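Local atomic coordinates of packaging protein UL32 (Human herpesvirus 8 type M, PDB entry 6XF9), a protein that binds zinc, assembles into a pentameric ring and is required for herpesviral packaging, probably by directing new capsids to nuclear replication compartments. Residues 2-6 and 98-102; 72-77 and 398-402; 231-237 and 272-278; 288-294 and 463-467. All coordinates share one frame; numbering follows the deposited sequence.

Interaction 1: residues 2-6 and 98-102; sequences FVPWQ and DLCEI
F2 points the far end of its ring at helix 89-106, between D98, E101 and I102. D98 CB meets the ring at its edge, 3.8 Å from F2 CZ. The two long side chains close in obliquely: E101 CG comes to 3.4 Å from F2 CE1, and I102 CG1 to 3.5 Å from F2 CE2. The ring reaches this spot because its CG stands anti to the backbone N (chi1 170°), which sends it out toward the helix. The same D98 that touches the ring with CB carries the polar part at its carboxylate. The backbone N of W5 donates to D98 OD2 over 2.9 Å in a nearly straight bond (164°), arriving on the syn side of the carboxylate and somewhat out of its plane. P4 CB presses on the same oxygen at 3.1 Å, and the W5 ring passes it at a looser distance before handing its NE1 to A303 O. This buried part is compact. On the more open side, Q6 folds back so that its NE2 donates to V3 O at 3.1 Å, and the E101 carboxylate leaves the ring to pair with R12. Here an N-terminal arm without regular structure is laid across a helix, with an aromatic residue packed between helix side chains and a helix aspartate holding a main-chain N-H just before helix 7-12 begins.

Interaction 2: residues 72-77 and 398-402; sequences FEDYAC and RASAA
A salt-bridge network of E73, D74 and R398 closes one flank of a helix-helix crossing in which the axes of 72-77 and 398-402 run almost perpendicular (88°) and approach to 8.3 Å. R398 supplies both bonds. Its NH2 donates to E73 OE2 over 3.0 Å, nearly straight (166°) and within the guanidinium plane, and meets the oxygen on its anti side, tilted out of the carboxylate plane; the two planes are nearly perpendicular. The second bond, from R398 NH1 to D74 OD1 at 2.8 Å, is bent and weak. A bend at chi3 (34°) swings the guanidinium back over the first helix, so that one face lies above the backbone between E73 and D74. Along the way R398 CG rests on C77 SG at 3.4 Å. Beside the charges the contact is small and apolar: A76 CB fits between A401 CB at 4.0 Å and A402 CB at 4.3 Å, and A402 CB also meets E73 CG at 3.7 Å. Alanines at the crossing point allow the close approach, while the longer side chains reach round it. Helix 71-83 thus carries the C-terminal end of helix 391-402 on one side. On other sides, D74 OD2 has a weak bond to H106 at the end of helix 89-106, and Y75 OH bonds to H130, a zinc ligand on helix 124-133.

Interaction 3: residues 231-237 and 272-278; sequences IWSTSSE and DTSQGPC
P277 points its CD at the face of the W232 ring: the atom sits over the six-membered ring, 3.5 Å from its centroid and only 8° off the normal, a clear CH-pi contact. The indole gets there because its CG stands anti to the carbonyl carbon (chi1 -79°), which carries the ring from the last turns of helix 225-235 toward the loop. Its rim slides obliquely along the neighbouring backbone, with W232 CZ3 at 3.8 Å from G276 CA, an approach eased by the absence of a side chain there, and CH2 at 4.0 Å from C278 CA. Next to the indole, I231 CG2 adds an apolar touch on P277 CG, and S235 OG is turned back to donate to I231 O at 2.8 Å. Further along, at S235 to E237, the backbones come together. G276 N gives a weak, bent bond to S235 O, E237 N makes a long, weak one to S274 O, and S236 and Q275 form a single beta bridge. The loop keeps its own shape: D272 OD1 takes S274 N in an Asx turn and also S274 OG at 2.8 Å, D272 OD2 accepts from Q275 NE2, and P277 centres an inverse gamma turn. Around this, W89 of helix 89-106 meets the W232 ring edge to face, L21 of helix 14-22 packs on I231 and P277, and D272 pairs through its backbone with L26 of strand 26-27.

Interaction 4: residues 288-294 and 463-467; sequences YKNGTAS and SHLYA
T292 OG1 links the two segments: it accepts a hydrogen bond from the backbone N of A467 over 3.2 Å, almost straight (172°), and donates its own to K289 O at 2.8 Å. Because K289 O also receives T292 N, the type I' turn from K289 to T292 is held twice. The hydroxyl sits between the backbone N and the carbonyl carbon (chi1 72°), and this leaves the methyl facing the tyrosine, with T292 CG2 3.4 Å from Y466 CD1. N290 CB comes to the edge of that ring, whose hydroxyl bonds to H364. Beyond it, A467 CB settles against the backbone at A293 and S294, 3.8 Å from S294 N. On the outer side the extended K289 chain runs past L465 O and Y466 O to the end of helix 459-465; its NZ bonds to H464 O, though the modelled separation is too short to be taken literally. L465 and Y466 also pack on a second subunit. The lysine charge would complement the partial negative end of the helix, while the terminal carboxylate finds a salt bridge in K365. The C terminus is thus fixed by both backbone and charge beside the hairpin that leads into the zinc ligand C296.

How the interactions relate
From the N terminus, interaction 1 closes the first loop, bringing residues 2-6 onto helix 89-106. Interaction 2 opens inside that loop, at 72-77, and closes only at 398-402, so the two cross; they also touch, F2 CB lying 3.0 Å from D74 OD1. Interaction 3 is a short loop, 231-237 to 272-278, nested within interaction 2. Interaction 4 starts just after it and runs to the C terminus, crossing interaction 2 in turn. Interactions 3 and 4 meet where E237 OE2 lies 3.3 Å from Y288 CE1. Interactions 1 and 4 sit on opposite sides of the chain's centre, while interaction 2 ties helix 71-83 to helix 391-402 and interaction 4 ties the hairpin 288-293 to the C-terminal end.

Interaction 1: residues 2-6 and 98-102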
loop_
_atom_site.group_PDB
_atom_site.type_symbol
_atom_site.label_atom_id
_atom_site.label_comp_id
_atom_site.label_asym_id
_atom_site.label_seq_id
_atom_site.Cartn_x
_atom_site.Cartn_y
_atom_site.Cartn_z
ATOM N N PHE D 2 -11.521 34.265 49.424
ATOM C CA PHE D 2 -10.322 34.095 48.630
ATOM C C PHE D 2 -10.680 34.015 47.203
ATOM O O PHE D 2 -11.365 33.123 46.810
ATOM C CB PHE D 2 -9.565 32.845 48.968
ATOM C CG PHE D 2 -8.492 32.549 48.003
ATOM C CD1 PHE D 2 -7.454 33.388 47.858
ATOM C CD2 PHE D 2 -8.559 31.474 47.190
ATOM C CE1 PHE D 2 -6.486 33.162 46.956
ATOM C CE2 PHE D 2 -7.591 31.234 46.282
ATOM C CZ PHE D 2 -6.556 32.076 46.171
ATOM N N VAL D 3 -10.124 34.915 46.438
ATOM C CA VAL D 3 -10.439 35.052 45.017
ATOM C C VAL D 3 -9.161 34.913 44.200
ATOM O O VAL D 3 -8.181 35.623 44.469
ATOM C CB VAL D 3 -11.106 36.409 44.739
ATOM C CG1 VAL D 3 -11.057 36.730 43.270
ATOM C CG2 VAL D 3 -12.533 36.397 45.195
ATOM N N PRO D 4 -9.127 34.024 43.205
ATOM C CA PRO D 4 -7.926 33.847 42.379
ATOM C C PRO D 4 -7.749 34.960 41.352
ATOM O O PRO D 4 -8.612 35.819 41.166
ATOM C CB PRO D 4 -8.180 32.501 41.696
ATOM C CG PRO D 4 -9.083 31.768 42.643
ATOM C CD PRO D 4 -10.005 32.841 43.143
ATOM N N TRP D 5 -6.609 34.902 40.654
ATOM C CA TRP D 5 -6.275 35.846 39.582
ATOM C C TRP D 5 -6.141 37.270 40.092
ATOM O O TRP D 5 -6.632 38.220 39.482
ATOM C CB TRP D 5 -7.303 35.793 38.449
ATOM C CG TRP D 5 -6.738 35.181 37.223
ATOM C CD1 TRP D 5 -6.390 35.830 36.075
ATOM C CD2 TRP D 5 -6.439 33.795 37.016
ATOM N NE1 TRP D 5 -5.882 34.935 35.169
ATOM C CE2 TRP D 5 -5.903 33.678 35.716
ATOM C CE3 TRP D 5 -6.575 32.639 37.805
ATOM C CZ2 TRP D 5 -5.497 32.448 35.175
ATOM C CZ3 TRP D 5 -6.168 31.415 37.274
ATOM C CH2 TRP D 5 -5.637 31.332 35.964
ATOM N N GLN D 6 -5.437 37.433 41.197
ATOM C CA GLN D 6 -5.276 38.759 41.774
ATOM C C GLN D 6 -3.825 39.170 41.727
ATOM O O GLN D 6 -2.972 38.511 42.331
ATOM C CB GLN D 6 -5.798 38.826 43.202
ATOM C CG GLN D 6 -7.267 38.577 43.233
ATOM C CD GLN D 6 -7.957 39.293 44.353
ATOM O OE1 GLN D 6 -8.321 40.475 44.203
ATOM N NE2 GLN D 6 -8.181 38.594 45.470
ATOM N N ASP D 98 -1.732 31.712 43.410
ATOM C CA ASP D 98 -2.916 31.399 44.195
ATOM C C ASP D 98 -2.755 30.089 44.957
ATOM O O ASP D 98 -3.460 29.873 45.948
ATOM C CB ASP D 98 -4.164 31.342 43.308
ATOM C CG ASP D 98 -4.376 32.621 42.474
ATOM O OD1 ASP D 98 -3.846 33.711 42.828
ATOM O OD2 ASP D 98 -5.135 32.541 41.474
ATOM N N LEU D 99 -1.864 29.199 44.506
ATOM C CA LEU D 99 -1.577 27.995 45.283
ATOM C C LEU D 99 -0.720 28.318 46.506
ATOM O O LEU D 99 -0.902 27.714 47.565
ATOM C CB LEU D 99 -0.905 26.935 44.405
ATOM C CG LEU D 99 -0.755 25.591 45.122
ATOM C CD1 LEU D 99 -2.099 24.971 45.303
ATOM C CD2 LEU D 99 0.152 24.646 44.371
ATOM N N CYS D 100 0.256 29.223 46.370
ATOM C CA CYS D 100 0.914 29.782 47.549
ATOM C C CYS D 100 -0.096 30.319 48.553
ATOM O O CYS D 100 -0.135 29.901 49.717
ATOM C CB CYS D 100 1.861 30.913 47.161
ATOM S SG CYS D 100 3.518 30.433 46.889
ATOM N N GLU D 101 -0.928 31.253 48.103
ATOM C CA GLU D 101 -1.856 31.911 49.004
ATOM C C GLU D 101 -2.719 30.890 49.725
ATOM O O GLU D 101 -2.879 30.961 50.945
ATOM C CB GLU D 101 -2.697 32.894 48.202
ATOM C CG GLU D 101 -3.759 33.629 48.953
ATOM C CD GLU D 101 -3.229 34.700 49.865
ATOM O OE1 GLU D 101 -2.013 34.992 49.851
ATOM O OE2 GLU D 101 -4.066 35.284 50.581
ATOM N N ILE D 102 -3.231 29.893 49.000
ATOM C CA ILE D 102 -4.067 28.880 49.636
ATOM C C ILE D 102 -3.276 28.132 50.700
ATOM O O ILE D 102 -3.837 27.707 51.717
ATOM C CB ILE D 102 -4.660 27.929 48.581
ATOM C CG1 ILE D 102 -5.745 28.641 47.791
ATOM C CG2 ILE D 102 -5.243 26.670 49.224
ATOM C CD1 ILE D 102 -6.115 27.908 46.547
#

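Interaction 2: residues 72-77 and 398-402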
loop_
_atom_site.group_PDB
_atom_site.type_symbol
_atom_site.label_atom_id
_atom_site.label_comp_id
_atom_site.label_asym_id
_atom_site.label_seq_id
_atom_site.Cartn_x
_atom_site.Cartn_y
_atom_site.Cartn_z
ATOM N N PHE D 72 -11.067 23.371 51.253
ATOM C CA PHE D 72 -11.608 22.678 50.097
ATOM C C PHE D 72 -12.353 23.636 49.185
ATOM O O PHE D 72 -12.456 23.387 47.981
ATOM C CB PHE D 72 -12.569 21.599 50.557
ATOM C CG PHE D 72 -11.930 20.504 51.342
ATOM C CD1 PHE D 72 -11.238 19.489 50.706
ATOM C CD2 PHE D 72 -12.017 20.492 52.734
ATOM C CE1 PHE D 72 -10.664 18.460 51.433
ATOM C CE2 PHE D 72 -11.432 19.464 53.480
ATOM C CZ PHE D 72 -10.752 18.445 52.827
ATOM N N GLU D 73 -12.898 24.719 49.741
ATOM C CA GLU D 73 -13.593 25.705 48.926
ATOM C C GLU D 73 -12.642 26.696 48.283
ATOM O O GLU D 73 -12.951 27.226 47.211
ATOM C CB GLU D 73 -14.619 26.477 49.748
ATOM C CG GLU D 73 -15.795 25.674 50.233
ATOM C CD GLU D 73 -16.707 26.509 51.125
ATOM O OE1 GLU D 73 -17.927 26.198 51.174
ATOM O OE2 GLU D 73 -16.218 27.509 51.719
ATOM N N ASP D 74 -11.502 26.989 48.905
ATOM C CA ASP D 74 -10.594 27.910 48.227
ATOM C C ASP D 74 -9.843 27.203 47.114
ATOM O O ASP D 74 -9.605 27.788 46.051
ATOM C CB ASP D 74 -9.609 28.551 49.213
ATOM C CG ASP D 74 -10.287 29.486 50.201
ATOM O OD1 ASP D 74 -11.086 30.363 49.774
ATOM O OD2 ASP D 74 -9.974 29.361 51.407
ATOM N N TYR D 75 -9.451 25.950 47.345
ATOM C CA TYR D 75 -8.835 25.174 46.279
ATOM C C TYR D 75 -9.816 24.981 45.131
ATOM O O TYR D 75 -9.436 25.076 43.960
ATOM C CB TYR D 75 -8.323 23.841 46.825
ATOM C CG TYR D 75 -7.861 22.853 45.782
ATOM C CD1 TYR D 75 -6.768 23.117 44.953
ATOM C CD2 TYR D 75 -8.497 21.634 45.647
ATOM C CE1 TYR D 75 -6.354 22.181 43.987
ATOM C CE2 TYR D 75 -8.095 20.706 44.705
ATOM C CZ TYR D 75 -7.033 20.970 43.874
ATOM O OH TYR D 75 -6.672 19.990 42.944
ATOM N N ALA D 76 -11.089 24.723 45.447
ATOM C CA ALA D 76 -12.090 24.554 44.399
ATOM C C ALA D 76 -12.337 25.837 43.616
ATOM O O ALA D 76 -12.794 25.768 42.471
ATOM C CB ALA D 76 -13.399 24.040 44.983
ATOM N N CYS D 77 -12.099 27.015 44.204
ATOM C CA CYS D 77 -12.212 28.241 43.410
ATOM C C CYS D 77 -11.078 28.356 42.416
ATOM O O CYS D 77 -11.292 28.728 41.257
ATOM C CB CYS D 77 -12.221 29.474 44.296
ATOM S SG CYS D 77 -13.792 29.768 44.970
ATOM N N ARG D 398 -18.876 28.637 45.478
ATOM C CA ARG D 398 -17.878 27.842 46.182
ATOM C C ARG D 398 -18.462 26.557 46.732
ATOM O O ARG D 398 -17.800 25.516 46.722
ATOM C CB ARG D 398 -17.260 28.659 47.304
ATOM C CG ARG D 398 -16.615 29.926 46.825
ATOM C CD ARG D 398 -16.116 30.772 47.982
ATOM N NE ARG D 398 -15.626 29.993 49.125
ATOM C CZ ARG D 398 -14.503 30.271 49.785
ATOM N NH1 ARG D 398 -13.727 31.281 49.396
ATOM N NH2 ARG D 398 -14.140 29.525 50.820
ATOM N N ALA D 399 -19.663 26.627 47.299
ATOM C CA ALA D 399 -20.313 25.424 47.805
ATOM C C ALA D 399 -20.527 24.422 46.682
ATOM O O ALA D 399 -20.298 23.220 46.851
ATOM C CB ALA D 399 -21.647 25.790 48.446
ATOM N N SER D 400 -20.949 24.912 45.519
ATOM C CA SER D 400 -21.200 24.025 44.395
ATOM C C SER D 400 -19.889 23.420 43.913
ATOM O O SER D 400 -19.774 22.196 43.751
ATOM C CB SER D 400 -21.887 24.819 43.283
ATOM O OG SER D 400 -22.382 23.985 42.251
ATOM N N ALA D 401 -18.867 24.269 43.743
ATOM C CA ALA D 401 -17.573 23.830 43.227
ATOM C C ALA D 401 -16.856 22.919 44.210
ATOM O O ALA D 401 -16.142 22.000 43.796
ATOM C CB ALA D 401 -16.693 25.033 42.901
ATOM N N ALA D 402 -16.960 23.201 45.517
ATOM C CA ALA D 402 -16.386 22.276 46.491
ATOM C C ALA D 402 -17.149 20.952 46.546
ATOM O O ALA D 402 -16.530 19.899 46.735
ATOM C CB ALA D 402 -16.341 22.927 47.870
#

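Interaction 3: residues 231-237 and 272-278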
loop_
_atom_site.group_PDB
_atom_site.type_symbol
_atom_site.label_atom_id
_atom_site.label_comp_id
_atom_site.label_asym_id
_atom_site.label_seq_id
_atom_site.Cartn_x
_atom_site.Cartn_y
_atom_site.Cartn_z
ATOM N N ILE D 231 8.536 40.493 33.655
ATOM C CA ILE D 231 9.254 39.225 33.776
ATOM C C ILE D 231 9.837 38.796 32.444
ATOM O O ILE D 231 10.960 38.281 32.387
ATOM C CB ILE D 231 8.327 38.148 34.362
ATOM C CG1 ILE D 231 8.075 38.428 35.838
ATOM C CG2 ILE D 231 8.888 36.748 34.132
ATOM C CD1 ILE D 231 6.786 37.864 36.329
ATOM N N TRP D 232 9.088 38.978 31.349
ATOM C CA TRP D 232 9.556 38.450 30.067
ATOM C C TRP D 232 10.577 39.354 29.399
ATOM O O TRP D 232 11.427 38.861 28.655
ATOM C CB TRP D 232 8.372 38.189 29.130
ATOM C CG TRP D 232 7.703 36.916 29.487
ATOM C CD1 TRP D 232 6.761 36.741 30.448
ATOM C CD2 TRP D 232 7.970 35.609 28.940
ATOM N NE1 TRP D 232 6.409 35.412 30.529
ATOM C CE2 TRP D 232 7.137 34.699 29.610
ATOM C CE3 TRP D 232 8.832 35.128 27.944
ATOM C CZ2 TRP D 232 7.124 33.337 29.314
ATOM C CZ3 TRP D 232 8.825 33.768 27.654
ATOM C CH2 TRP D 232 7.975 32.890 28.337
ATOM N N SER D 233 10.565 40.655 29.681
ATOM C CA SER D 233 11.624 41.488 29.121
ATOM C C SER D 233 12.914 41.361 29.915
ATOM O O SER D 233 14.004 41.440 29.333
ATOM C CB SER D 233 11.202 42.952 29.079
ATOM O OG SER D 233 10.725 43.348 30.350
ATOM N N THR D 234 12.829 41.119 31.227
ATOM C CA THR D 234 14.071 40.987 31.975
ATOM C C THR D 234 14.731 39.640 31.730
ATOM O O THR D 234 15.944 39.527 31.916
ATOM C CB THR D 234 13.863 41.199 33.490
ATOM O OG1 THR D 234 12.875 40.302 34.015
ATOM C CG2 THR D 234 13.360 42.637 33.734
ATOM N N SER D 235 13.988 38.612 31.305
ATOM C CA SER D 235 14.605 37.294 31.140
ATOM C C SER D 235 14.399 36.677 29.755
ATOM O O SER D 235 14.583 35.466 29.612
ATOM C CB SER D 235 14.112 36.319 32.207
ATOM O OG SER D 235 12.726 36.105 32.080
ATOM N N SER D 236 14.033 37.463 28.734
ATOM C CA SER D 236 13.848 36.945 27.375
ATOM C C SER D 236 13.836 38.100 26.373
ATOM O O SER D 236 13.885 39.276 26.745
ATOM C CB SER D 236 12.546 36.150 27.252
ATOM O OG SER D 236 11.448 37.017 26.971
ATOM N N GLU D 237 13.741 37.749 25.084
ATOM C CA GLU D 237 13.666 38.720 23.998
ATOM C C GLU D 237 12.292 38.777 23.345
ATOM O O GLU D 237 12.157 39.332 22.249
ATOM C CB GLU D 237 14.696 38.367 22.929
ATOM C CG GLU D 237 14.454 36.955 22.373
ATOM C CD GLU D 237 15.490 36.499 21.353
ATOM O OE1 GLU D 237 16.579 37.119 21.270
ATOM O OE2 GLU D 237 15.207 35.509 20.629
ATOM N N ASP D 272 19.558 30.387 30.260
ATOM C CA ASP D 272 19.246 30.865 28.911
ATOM C C ASP D 272 18.258 32.010 29.066
ATOM O O ASP D 272 17.048 31.810 29.144
ATOM C CB ASP D 272 18.689 29.722 28.062
ATOM C CG ASP D 272 18.472 30.107 26.598
ATOM O OD1 ASP D 272 18.174 31.283 26.297
ATOM O OD2 ASP D 272 18.611 29.221 25.735
ATOM N N THR D 273 18.795 33.229 29.155
ATOM C CA THR D 273 18.004 34.442 29.317
ATOM C C THR D 273 17.448 35.011 28.000
ATOM O O THR D 273 17.088 36.196 27.973
ATOM C CB THR D 273 18.840 35.510 30.034
ATOM O OG1 THR D 273 19.943 35.917 29.205
ATOM C CG2 THR D 273 19.390 34.933 31.332
ATOM N N SER D 274 17.352 34.232 26.918
ATOM C CA SER D 274 16.673 34.694 25.710
ATOM C C SER D 274 15.324 34.019 25.487
ATOM O O SER D 274 14.580 34.431 24.586
ATOM C CB SER D 274 17.549 34.480 24.476
ATOM O OG SER D 274 17.675 33.096 24.231
ATOM N N GLN D 275 14.995 33.005 26.285
ATOM C CA GLN D 275 13.805 32.187 26.117
ATOM C C GLN D 275 12.847 32.300 27.290
ATOM O O GLN D 275 11.821 31.616 27.291
ATOM C CB GLN D 275 14.197 30.712 25.951
ATOM C CG GLN D 275 14.722 30.318 24.592
ATOM C CD GLN D 275 15.026 28.838 24.514
ATOM O OE1 GLN D 275 14.141 28.018 24.281
ATOM N NE2 GLN D 275 16.277 28.488 24.712
ATOM N N GLY D 276 13.158 33.114 28.298
ATOM C CA GLY D 276 12.227 33.392 29.369
ATOM C C GLY D 276 11.871 32.165 30.183
ATOM O O GLY D 276 12.430 31.078 29.994
ATOM N N PRO D 277 10.941 32.317 31.128
ATOM C CA PRO D 277 10.513 31.186 31.958
ATOM C C PRO D 277 9.605 30.266 31.153
ATOM O O PRO D 277 8.498 29.922 31.578
ATOM C CB PRO D 277 9.786 31.869 33.117
ATOM C CG PRO D 277 9.237 33.122 32.516
ATOM C CD PRO D 277 10.126 33.521 31.364
ATOM N N CYS D 278 10.074 29.878 29.965
ATOM C CA CYS D 278 9.253 29.168 28.994
ATOM C C CYS D 278 8.891 27.764 29.443
ATOM O O CYS D 278 8.001 27.160 28.841
ATOM C CB CYS D 278 9.969 29.108 27.637
ATOM S SG CYS D 278 11.592 28.296 27.671
#

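Interaction 4: residues 288-294 and 463-467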
loop_
_atom_site.group_PDB
_atom_site.type_symbol
_atom_site.label_atom_id
_atom_site.label_comp_id
_atom_site.label_asym_id
_atom_site.label_seq_id
_atom_site.Cartn_x
_atom_site.Cartn_y
_atom_site.Cartn_z
ATOM N N TYR D 288 11.431 31.047 16.990
ATOM C CA TYR D 288 10.853 31.986 16.046
ATOM C C TYR D 288 10.698 31.543 14.645
ATOM O O TYR D 288 11.461 30.778 14.209
ATOM C CB TYR D 288 11.688 33.210 15.984
ATOM C CG TYR D 288 11.589 33.985 17.201
ATOM C CD1 TYR D 288 12.414 33.754 18.232
ATOM C CD2 TYR D 288 10.655 34.921 17.345
ATOM C CE1 TYR D 288 12.306 34.454 19.370
ATOM C CE2 TYR D 288 10.554 35.612 18.477
ATOM C CZ TYR D 288 11.380 35.345 19.459
ATOM O OH TYR D 288 11.303 36.003 20.564
ATOM N N LYS D 289 9.647 31.955 13.986
ATOM C CA LYS D 289 9.433 31.663 12.593
ATOM C C LYS D 289 8.465 32.650 11.983
ATOM O O LYS D 289 7.505 32.908 12.568
ATOM C CB LYS D 289 8.850 30.284 12.428
ATOM C CG LYS D 289 9.229 29.569 11.180
ATOM C CD LYS D 289 8.305 28.419 10.976
ATOM C CE LYS D 289 8.752 27.546 9.854
ATOM N NZ LYS D 289 7.756 26.575 9.387
ATOM N N ASN D 290 8.743 33.216 10.830
ATOM C CA ASN D 290 7.837 34.104 10.141
ATOM C C ASN D 290 7.245 35.217 10.949
ATOM O O ASN D 290 6.134 35.451 10.871
ATOM C CB ASN D 290 6.752 33.331 9.472
ATOM C CG ASN D 290 7.028 33.058 8.050
ATOM O OD1 ASN D 290 6.608 33.781 7.193
ATOM N ND2 ASN D 290 7.782 32.040 7.789
ATOM N N GLY D 291 7.969 35.899 11.763
ATOM C CA GLY D 291 7.336 36.967 12.506
ATOM C C GLY D 291 6.458 36.513 13.648
ATOM O O GLY D 291 5.713 37.323 14.205
ATOM N N THR D 292 6.477 35.232 13.977
ATOM C CA THR D 292 5.791 34.710 15.142
ATOM C C THR D 292 6.807 34.019 16.033
ATOM O O THR D 292 7.961 33.823 15.651
ATOM C CB THR D 292 4.708 33.711 14.758
ATOM O OG1 THR D 292 5.332 32.505 14.307
ATOM C CG2 THR D 292 3.870 34.271 13.650
ATOM N N ALA D 293 6.359 33.644 17.230
ATOM C CA ALA D 293 7.194 32.944 18.196
ATOM C C ALA D 293 6.358 31.850 18.842
ATOM O O ALA D 293 5.128 31.916 18.847
ATOM C CB ALA D 293 7.744 33.901 19.253
ATOM N N SER D 294 7.030 30.834 19.395
ATOM C CA SER D 294 6.275 29.740 20.001
ATOM C C SER D 294 5.519 30.163 21.242
ATOM O O SER D 294 4.641 29.412 21.682
ATOM C CB SER D 294 7.175 28.569 20.361
ATOM O OG SER D 294 8.231 28.992 21.181
ATOM N N SER D 463 1.372 24.775 9.823
ATOM C CA SER D 463 2.658 24.205 10.203
ATOM C C SER D 463 3.780 24.698 9.308
ATOM O O SER D 463 4.914 24.881 9.777
ATOM C CB SER D 463 2.610 22.690 10.140
ATOM O OG SER D 463 3.911 22.209 10.413
ATOM N N HIS D 464 3.499 24.914 8.020
ATOM C CA HIS D 464 4.534 25.473 7.160
ATOM C C HIS D 464 4.868 26.896 7.600
ATOM O O HIS D 464 6.045 27.254 7.710
ATOM C CB HIS D 464 4.112 25.432 5.681
ATOM C CG HIS D 464 4.284 24.084 5.030
ATOM N ND1 HIS D 464 5.513 23.474 4.871
ATOM C CD2 HIS D 464 3.385 23.276 4.404
ATOM C CE1 HIS D 464 5.352 22.317 4.242
ATOM N NE2 HIS D 464 4.072 22.179 3.935
ATOM N N LEU D 465 3.849 27.696 7.933
ATOM C CA LEU D 465 4.039 29.138 8.096
ATOM C C LEU D 465 4.678 29.529 9.440
ATOM O O LEU D 465 5.670 30.270 9.458
ATOM C CB LEU D 465 2.696 29.858 7.936
ATOM C CG LEU D 465 2.050 29.993 6.542
ATOM C CD1 LEU D 465 0.777 30.876 6.584
ATOM C CD2 LEU D 465 3.045 30.464 5.474
ATOM N N TYR D 466 4.166 29.019 10.571
ATOM C CA TYR D 466 4.373 29.674 11.866
ATOM C C TYR D 466 4.945 28.729 12.928
ATOM O O TYR D 466 4.980 27.501 12.775
ATOM C CB TYR D 466 3.057 30.280 12.392
ATOM C CG TYR D 466 2.486 31.349 11.487
ATOM C CD1 TYR D 466 3.295 32.335 10.966
ATOM C CD2 TYR D 466 1.153 31.350 11.136
ATOM C CE1 TYR D 466 2.801 33.318 10.133
ATOM C CE2 TYR D 466 0.639 32.325 10.295
ATOM C CZ TYR D 466 1.476 33.302 9.792
ATOM O OH TYR D 466 0.996 34.270 8.936
ATOM N N ALA D 467 5.415 29.352 14.015
ATOM C CA ALA D 467 5.942 28.671 15.203
ATOM C C ALA D 467 4.840 28.373 16.204
ATOM O O ALA D 467 5.008 27.489 17.061
ATOM C CB ALA D 467 7.027 29.509 15.872
ATOM O OXT ALA D 467 3.776 29.015 16.168
#